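Local coordinates for condensin complex subunit 3 (Schizosaccharomyces pombe, PDB 5OQR), which serves as a regulatory HEAT-repeat subunit of condensin, the complex required to convert interphase chromatin into condensed mitotic chromosomes, at residues A[737-742]-A[746-751]; A[674-679]-A[731-736]; A[467-472]-A[484-489]. All blocks are in the same frame, centred on the assembly; numbering follows the deposited sequence.

Contact 1: A[737-742]-A[746-751]; sequences LKIPTD and SDYQRT
Tyr-748 reaches from helix 745-759 back to the loop that leads into it, and its hydroxyl gives a hydrogen bond to the backbone carbonyl of Pro-740, with OH 2.5 Å from O. The donor stands 31° above the carbonyl plane, and the C=O...OH angle is 127°. The same carbonyl oxygen lies at the edge of the phenol ring, near its plane. A little further along that edge the methyl CG2 of Ile-739 touches CE1 at 4.0 Å, so the ring rim has a polar and an apolar neighbour side by side. The hydroxyl also passes close to the next peptide, 3.3 Å from C of Thr-741, and it takes a second hydrogen bond from the backbone N of Leu-743. Two main-chain groups of one loop thus grip a single side-chain oxygen. This loop follows helix 725-736 and forms the end of the ninth HEAT repeat, and the tyrosine ties it to the next helix of the solenoid. A phenylalanine here would keep the ring beside Ile-739 but is likely to leave the Pro-740 carbonyl and the Leu-743 amide without their common partner. The torsion about CA-CB (chi1 -56°) sets the ring anti to the tyrosine's own carbonyl carbon, extending it toward the loop. Further out, helix 767-785 brings Asn-783 and Glu-784 against the tyrosine. Helix 706-717 supports both segments, with Leu-708 packed on Ile-739 and Thr-751, and Asn-712 hydrogen-bonded to Thr-751 OG1.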
# COMPACT_ATOMS: atom_id res chain seq x y z
N LEU A 737 16.14 -19.23 14.62
CA LEU A 737 15.78 -18.56 15.86
C LEU A 737 16.83 -17.53 16.23
O LEU A 737 18.02 -17.67 15.92
CB LEU A 737 15.62 -19.57 16.99
CG LEU A 737 14.53 -20.63 16.81
CD1 LEU A 737 14.62 -21.67 17.92
CD2 LEU A 737 13.16 -19.99 16.79
N LYS A 738 16.38 -16.47 16.89
CA LYS A 738 17.24 -15.41 17.39
C LYS A 738 17.28 -15.54 18.91
O LYS A 738 16.43 -15.01 19.62
CB LYS A 738 16.74 -14.04 16.97
CG LYS A 738 17.21 -13.60 15.59
CD LYS A 738 17.03 -12.10 15.40
CE LYS A 738 18.06 -11.30 16.19
NZ LYS A 738 17.58 -9.92 16.50
N ILE A 739 18.28 -16.26 19.41
CA ILE A 739 18.44 -16.51 20.83
C ILE A 739 19.45 -15.51 21.37
O ILE A 739 20.59 -15.49 20.90
CB ILE A 739 18.90 -17.95 21.09
CG1 ILE A 739 18.05 -18.94 20.29
CG2 ILE A 739 18.84 -18.27 22.58
CD1 ILE A 739 16.57 -18.89 20.61
N PRO A 740 19.09 -14.65 22.32
CA PRO A 740 20.08 -13.76 22.92
C PRO A 740 21.07 -14.54 23.78
O PRO A 740 20.84 -15.69 24.17
CB PRO A 740 19.25 -12.80 23.77
CG PRO A 740 17.96 -13.50 24.00
CD PRO A 740 17.73 -14.35 22.80
N THR A 741 22.20 -13.90 24.06
CA THR A 741 23.30 -14.52 24.78
C THR A 741 23.40 -14.06 26.23
O THR A 741 24.32 -14.48 26.93
CB THR A 741 24.63 -14.23 24.07
OG1 THR A 741 24.91 -12.83 24.14
CG2 THR A 741 24.56 -14.66 22.61
N ASP A 742 22.47 -13.23 26.69
CA ASP A 742 22.51 -12.68 28.04
C ASP A 742 21.41 -13.24 28.94
O ASP A 742 21.17 -12.70 30.02
CB ASP A 742 22.41 -11.16 28.00
CG ASP A 742 21.08 -10.67 27.46
OD1 ASP A 742 20.45 -11.42 26.68
OD2 ASP A 742 20.67 -9.55 27.81
N SER A 746 19.71 -21.00 33.63
CA SER A 746 18.64 -21.98 33.77
C SER A 746 17.75 -22.03 32.53
O SER A 746 17.14 -23.07 32.26
CB SER A 746 17.80 -21.67 35.01
OG SER A 746 17.24 -20.37 34.93
N ASP A 747 17.67 -20.93 31.78
CA ASP A 747 16.88 -20.94 30.55
C ASP A 747 17.54 -21.82 29.50
O ASP A 747 16.88 -22.67 28.90
CB ASP A 747 16.71 -19.51 30.03
CG ASP A 747 15.80 -18.67 30.91
OD1 ASP A 747 14.86 -19.23 31.51
OD2 ASP A 747 16.03 -17.45 31.01
N TYR A 748 18.84 -21.64 29.27
CA TYR A 748 19.56 -22.51 28.35
C TYR A 748 19.56 -23.95 28.84
O TYR A 748 19.46 -24.89 28.04
CB TYR A 748 20.99 -22.01 28.16
CG TYR A 748 21.09 -20.58 27.70
CD1 TYR A 748 20.60 -20.20 26.46
CD2 TYR A 748 21.68 -19.61 28.49
CE1 TYR A 748 20.70 -18.89 26.03
CE2 TYR A 748 21.78 -18.31 28.08
CZ TYR A 748 21.29 -17.95 26.84
OH TYR A 748 21.38 -16.64 26.42
N GLN A 749 19.67 -24.14 30.16
CA GLN A 749 19.62 -25.49 30.71
C GLN A 749 18.27 -26.14 30.44
O GLN A 749 18.19 -27.34 30.13
CB GLN A 749 19.91 -25.46 32.21
CG GLN A 749 21.34 -25.08 32.55
CD GLN A 749 21.53 -24.85 34.04
OE1 GLN A 749 20.64 -25.11 34.84
NE2 GLN A 749 22.71 -24.37 34.41
N ARG A 750 17.18 -25.37 30.55
CA ARG A 750 15.85 -25.94 30.37
C ARG A 750 15.63 -26.36 28.92
O ARG A 750 15.02 -27.40 28.67
CB ARG A 750 14.79 -24.93 30.80
CG ARG A 750 13.54 -25.58 31.37
CD ARG A 750 12.27 -24.90 30.91
NE ARG A 750 11.09 -25.68 31.27
CZ ARG A 750 9.88 -25.50 30.75
NH1 ARG A 750 9.67 -24.56 29.83
NH2 ARG A 750 8.87 -26.27 31.13
N THR A 751 16.12 -25.57 27.97
CA THR A 751 15.94 -25.92 26.56
C THR A 751 16.79 -27.12 26.18
O THR A 751 16.36 -27.95 25.38
CB THR A 751 16.27 -24.72 25.67
OG1 THR A 751 15.33 -23.67 25.92
CG2 THR A 751 16.20 -25.09 24.19

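Contact 2: A[674-679]-A[731-736]; sequences HIAQQM and ISLLGK
Ala-676 and Leu-733 form the apolar part of a small, partly buried helix-helix contact between helices 669-682 and 725-736, in the C-terminal part of the chain. Methyl meets methyl: CB of Ala-676 lies 3.9 Å from CD2 of Leu-733. The alanine is short, and the CA atoms of the pair are 8.0 Å apart. Leu-733 turns CG anti to its carbonyl carbon (chi1 -52°), and the CD2 branch is the one that bends across to the alanine. Helices stacked side by side through such side chains are the building principle of the HEAT solenoid. Here helix 725-736 falls within the ninth repeat, while the 51 residues between the two segments take in a further helix, 706-717. Toward the solvent the contact becomes partly polar in composition, though no hydrogen bond crosses it. The side chains of Gln-677 and Lys-736 cross obliquely, with OE1 of the glutamine 4.1 Å from the methylene CD of the lysine. Gln-677 bends at chi2 (55°), and its NE2 is held by Asp-681 one turn further along its own helix, which fixes how the amide is turned. Other side chains of the two segments pack on further helices: Met-679 on Phe-649, Leu-653 and Leu-656 of helix 639-661, and Leu-734 on Leu-773 and Phe-776 of helix 767-785.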
# COMPACT_ATOMS: atom_id res chain seq x y z
N HIS A 674 8.58 -18.83 3.48
CA HIS A 674 8.24 -17.43 3.69
C HIS A 674 7.23 -17.29 4.82
O HIS A 674 7.34 -16.37 5.64
CB HIS A 674 7.70 -16.82 2.40
CG HIS A 674 8.76 -16.52 1.39
ND1 HIS A 674 9.32 -17.49 0.58
CD2 HIS A 674 9.37 -15.35 1.06
CE1 HIS A 674 10.22 -16.93 -0.20
NE2 HIS A 674 10.27 -15.64 0.06
N ILE A 675 6.25 -18.19 4.89
CA ILE A 675 5.29 -18.16 5.99
C ILE A 675 6.01 -18.29 7.32
O ILE A 675 5.82 -17.48 8.24
CB ILE A 675 4.24 -19.27 5.81
CG1 ILE A 675 3.44 -19.06 4.53
CG2 ILE A 675 3.30 -19.30 7.02
CD1 ILE A 675 2.43 -20.15 4.23
N ALA A 676 6.86 -19.31 7.45
CA ALA A 676 7.56 -19.55 8.71
C ALA A 676 8.40 -18.35 9.11
O ALA A 676 8.42 -17.96 10.29
CB ALA A 676 8.44 -20.79 8.59
N GLN A 677 9.10 -17.74 8.16
CA GLN A 677 9.90 -16.56 8.48
C GLN A 677 9.03 -15.40 8.93
O GLN A 677 9.44 -14.61 9.79
CB GLN A 677 10.75 -16.16 7.27
CG GLN A 677 11.73 -15.04 7.55
CD GLN A 677 12.65 -15.35 8.72
OE1 GLN A 677 13.47 -16.26 8.65
NE2 GLN A 677 12.50 -14.59 9.80
N GLN A 678 7.82 -15.28 8.38
CA GLN A 678 6.88 -14.27 8.85
C GLN A 678 6.53 -14.51 10.31
O GLN A 678 6.66 -13.61 11.15
CB GLN A 678 5.63 -14.27 7.98
CG GLN A 678 5.66 -13.28 6.83
CD GLN A 678 5.16 -11.91 7.24
OE1 GLN A 678 5.79 -11.22 8.05
NE2 GLN A 678 4.03 -11.50 6.68
N MET A 679 6.06 -15.72 10.63
CA MET A 679 5.74 -16.04 12.01
C MET A 679 6.93 -15.84 12.93
O MET A 679 6.76 -15.47 14.10
CB MET A 679 5.25 -17.48 12.12
CG MET A 679 4.08 -17.85 11.22
SD MET A 679 3.30 -19.36 11.81
CE MET A 679 2.42 -19.91 10.36
N ILE A 731 12.90 -28.74 12.23
CA ILE A 731 14.26 -28.60 12.75
C ILE A 731 14.95 -27.42 12.08
O ILE A 731 15.74 -26.71 12.71
CB ILE A 731 15.04 -29.91 12.56
CG1 ILE A 731 14.47 -30.99 13.47
CG2 ILE A 731 16.53 -29.72 12.84
CD1 ILE A 731 14.92 -32.40 13.11
N SER A 732 14.67 -27.20 10.80
CA SER A 732 15.25 -26.06 10.08
C SER A 732 15.03 -24.75 10.82
O SER A 732 15.85 -23.84 10.72
CB SER A 732 14.66 -25.98 8.67
OG SER A 732 13.26 -25.84 8.72
N LEU A 733 13.92 -24.64 11.55
CA LEU A 733 13.59 -23.38 12.21
C LEU A 733 14.52 -23.09 13.38
O LEU A 733 14.78 -21.92 13.68
CB LEU A 733 12.14 -23.41 12.68
CG LEU A 733 11.13 -23.78 11.59
CD1 LEU A 733 9.74 -23.89 12.16
CD2 LEU A 733 11.18 -22.78 10.45
N LEU A 734 15.03 -24.13 14.05
CA LEU A 734 15.94 -23.92 15.16
C LEU A 734 17.16 -23.10 14.74
O LEU A 734 17.71 -22.35 15.55
CB LEU A 734 16.38 -25.26 15.74
CG LEU A 734 15.31 -26.04 16.50
CD1 LEU A 734 15.68 -27.50 16.58
CD2 LEU A 734 15.12 -25.46 17.89
N GLY A 735 17.59 -23.22 13.49
CA GLY A 735 18.71 -22.45 13.01
C GLY A 735 18.38 -21.00 12.73
O GLY A 735 19.28 -20.16 12.73
N LYS A 736 17.11 -20.68 12.50
CA LYS A 736 16.69 -19.31 12.24
C LYS A 736 16.34 -18.54 13.50
O LYS A 736 16.24 -17.31 13.45
CB LYS A 736 15.50 -19.30 11.28
CG LYS A 736 15.69 -20.16 10.05
CD LYS A 736 14.44 -20.20 9.20
CE LYS A 736 14.59 -21.16 8.03
NZ LYS A 736 15.74 -20.81 7.16

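Contact 3: A[467-472]-A[484-489]; sequences QCLFEN and VDMLKT
Met-486 carries the whole apolar contact from helix 480-495, meeting two consecutive residues of helix 457-471. Its CG approaches the far end of the Phe-470 ring, 4.1 Å from CZ, and comes at a slant to the ring. Its CB lies 4.2 Å from CE2 of the same phenylalanine, which means that the base of the methionine side chain does the touching. On the Leu-469 side, the methyl CD2 stands 4.4 Å from Met-486 CG. It is Phe-470 and Leu-469 that reach across, with the ends of their side chains, over a separation of 10.1 Å between the CA atoms of Leu-469 and Met-486, the closest CA pair of the two segments. The methionine folds at chi2 (-43°) and again at chi3 (-68°), curling instead of running straight on past its partners. All three side chains are buried, and together the segments hide 92 Å² of surface.

No polar bond joins the two segments. Within helix 480-495 the backbone N of Thr-489 bonds to O of Asp-485 at 2.8 Å; the helix has a wider pi-type turn at residues 487-489.

The contact is plain hydrophobic packing between successive helices of the HEAT solenoid, and segment 484-489 lies in the seventh repeat. Leu-469 also rests on Phe-419, Cys-420 and Leu-423 of helix 416-434, and Phe-470 on Val-513 of helix 500-514. Cys-468 turns to helix 399-412, while Glu-471 packs on the backbone of the assembly's other protein chain.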
# COMPACT_ATOMS: atom_id res chain seq x y z
N GLN A 467 -31.93 5.63 12.86
CA GLN A 467 -30.57 5.11 12.80
C GLN A 467 -29.56 6.21 13.12
O GLN A 467 -28.64 6.01 13.92
CB GLN A 467 -30.31 4.51 11.43
CG GLN A 467 -29.02 3.73 11.32
CD GLN A 467 -28.82 3.15 9.93
OE1 GLN A 467 -29.72 3.20 9.10
NE2 GLN A 467 -27.65 2.59 9.68
N CYS A 468 -29.71 7.38 12.50
CA CYS A 468 -28.78 8.47 12.73
C CYS A 468 -28.92 9.04 14.14
O CYS A 468 -27.96 9.60 14.68
CB CYS A 468 -28.99 9.58 11.70
SG CYS A 468 -28.48 9.15 10.03
N LEU A 469 -30.10 8.91 14.75
CA LEU A 469 -30.29 9.40 16.10
C LEU A 469 -29.38 8.67 17.08
O LEU A 469 -28.60 9.28 17.81
CB LEU A 469 -31.76 9.25 16.51
CG LEU A 469 -32.09 9.40 17.99
CD1 LEU A 469 -31.63 10.73 18.54
CD2 LEU A 469 -33.58 9.22 18.23
N PHE A 470 -29.47 7.34 17.10
CA PHE A 470 -28.67 6.54 18.02
C PHE A 470 -27.22 6.43 17.60
O PHE A 470 -26.40 5.92 18.37
CB PHE A 470 -29.30 5.15 18.16
CG PHE A 470 -30.65 5.17 18.80
CD1 PHE A 470 -30.79 5.48 20.14
CD2 PHE A 470 -31.79 4.90 18.06
CE1 PHE A 470 -32.03 5.50 20.73
CE2 PHE A 470 -33.04 4.92 18.65
CZ PHE A 470 -33.16 5.23 19.99
N GLU A 471 -26.87 6.89 16.40
CA GLU A 471 -25.47 7.00 16.01
C GLU A 471 -24.79 8.20 16.63
O GLU A 471 -23.55 8.22 16.70
CB GLU A 471 -25.35 7.10 14.48
CG GLU A 471 -24.98 5.81 13.79
CD GLU A 471 -25.07 5.90 12.28
OE1 GLU A 471 -25.14 7.04 11.76
OE2 GLU A 471 -25.07 4.85 11.62
N ASN A 472 -25.55 9.18 17.11
CA ASN A 472 -25.00 10.46 17.55
C ASN A 472 -25.16 10.69 19.05
O ASN A 472 -24.96 11.81 19.52
CB ASN A 472 -25.65 11.61 16.78
CG ASN A 472 -25.04 11.80 15.41
OD1 ASN A 472 -25.54 11.29 14.42
ND2 ASN A 472 -23.94 12.54 15.36
N VAL A 484 -37.78 3.93 24.60
CA VAL A 484 -38.95 3.07 24.66
C VAL A 484 -39.94 3.48 23.58
O VAL A 484 -40.65 2.64 23.02
CB VAL A 484 -39.59 3.12 26.07
CG1 VAL A 484 -40.77 2.16 26.14
CG2 VAL A 484 -38.57 2.77 27.14
N ASP A 485 -40.00 4.78 23.27
CA ASP A 485 -40.88 5.26 22.21
C ASP A 485 -40.42 4.75 20.85
O ASP A 485 -41.18 4.09 20.13
CB ASP A 485 -40.93 6.78 22.23
CG ASP A 485 -42.06 7.34 21.38
OD1 ASP A 485 -41.93 8.48 20.89
OD2 ASP A 485 -43.08 6.64 21.21
N MET A 486 -39.17 5.05 20.48
CA MET A 486 -38.66 4.59 19.19
C MET A 486 -38.76 3.08 19.06
O MET A 486 -39.04 2.55 17.98
CB MET A 486 -37.21 5.04 19.00
CG MET A 486 -36.98 6.54 19.17
SD MET A 486 -38.23 7.55 18.36
CE MET A 486 -37.86 7.17 16.67
N LEU A 487 -38.53 2.35 20.16
CA LEU A 487 -38.64 0.90 20.12
C LEU A 487 -40.07 0.47 19.83
O LEU A 487 -40.32 -0.29 18.88
CB LEU A 487 -38.16 0.31 21.45
CG LEU A 487 -36.65 0.27 21.71
CD1 LEU A 487 -36.38 -0.17 23.13
CD2 LEU A 487 -35.95 -0.66 20.73
N LYS A 488 -41.03 0.95 20.62
CA LYS A 488 -42.41 0.52 20.45
C LYS A 488 -42.99 1.00 19.13
O LYS A 488 -43.73 0.27 18.47
CB LYS A 488 -43.27 1.03 21.61
CG LYS A 488 -42.96 0.38 22.95
CD LYS A 488 -44.11 0.55 23.94
CE LYS A 488 -44.20 1.97 24.49
NZ LYS A 488 -44.61 1.97 25.92
N THR A 489 -42.66 2.22 18.72
CA THR A 489 -43.34 2.83 17.59
C THR A 489 -42.74 2.41 16.25
O THR A 489 -43.48 2.29 15.27
CB THR A 489 -43.30 4.36 17.71
OG1 THR A 489 -43.77 4.74 19.01
CG2 THR A 489 -44.18 5.00 16.66

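Contact 3 is fully buried and purely apolar; contact 2 pairs a buried methyl contact with a more exposed glutamine-lysine approach without a hydrogen bond, and contact 1 is a surface contact that depends on a tyrosine hydrogen bond to a loop. Contacts 1 and 2 are neighbours, their centres about 17 Å apart: segment 731-736 runs straight into 737-742, so the end of helix 725-736 and the loop after it are held in turn by different helices. Contact 3 belongs to another stretch of the solenoid, its centre about 53 Å from that of contact 2 and 59 Å from that of contact 1, and shares no helix with either.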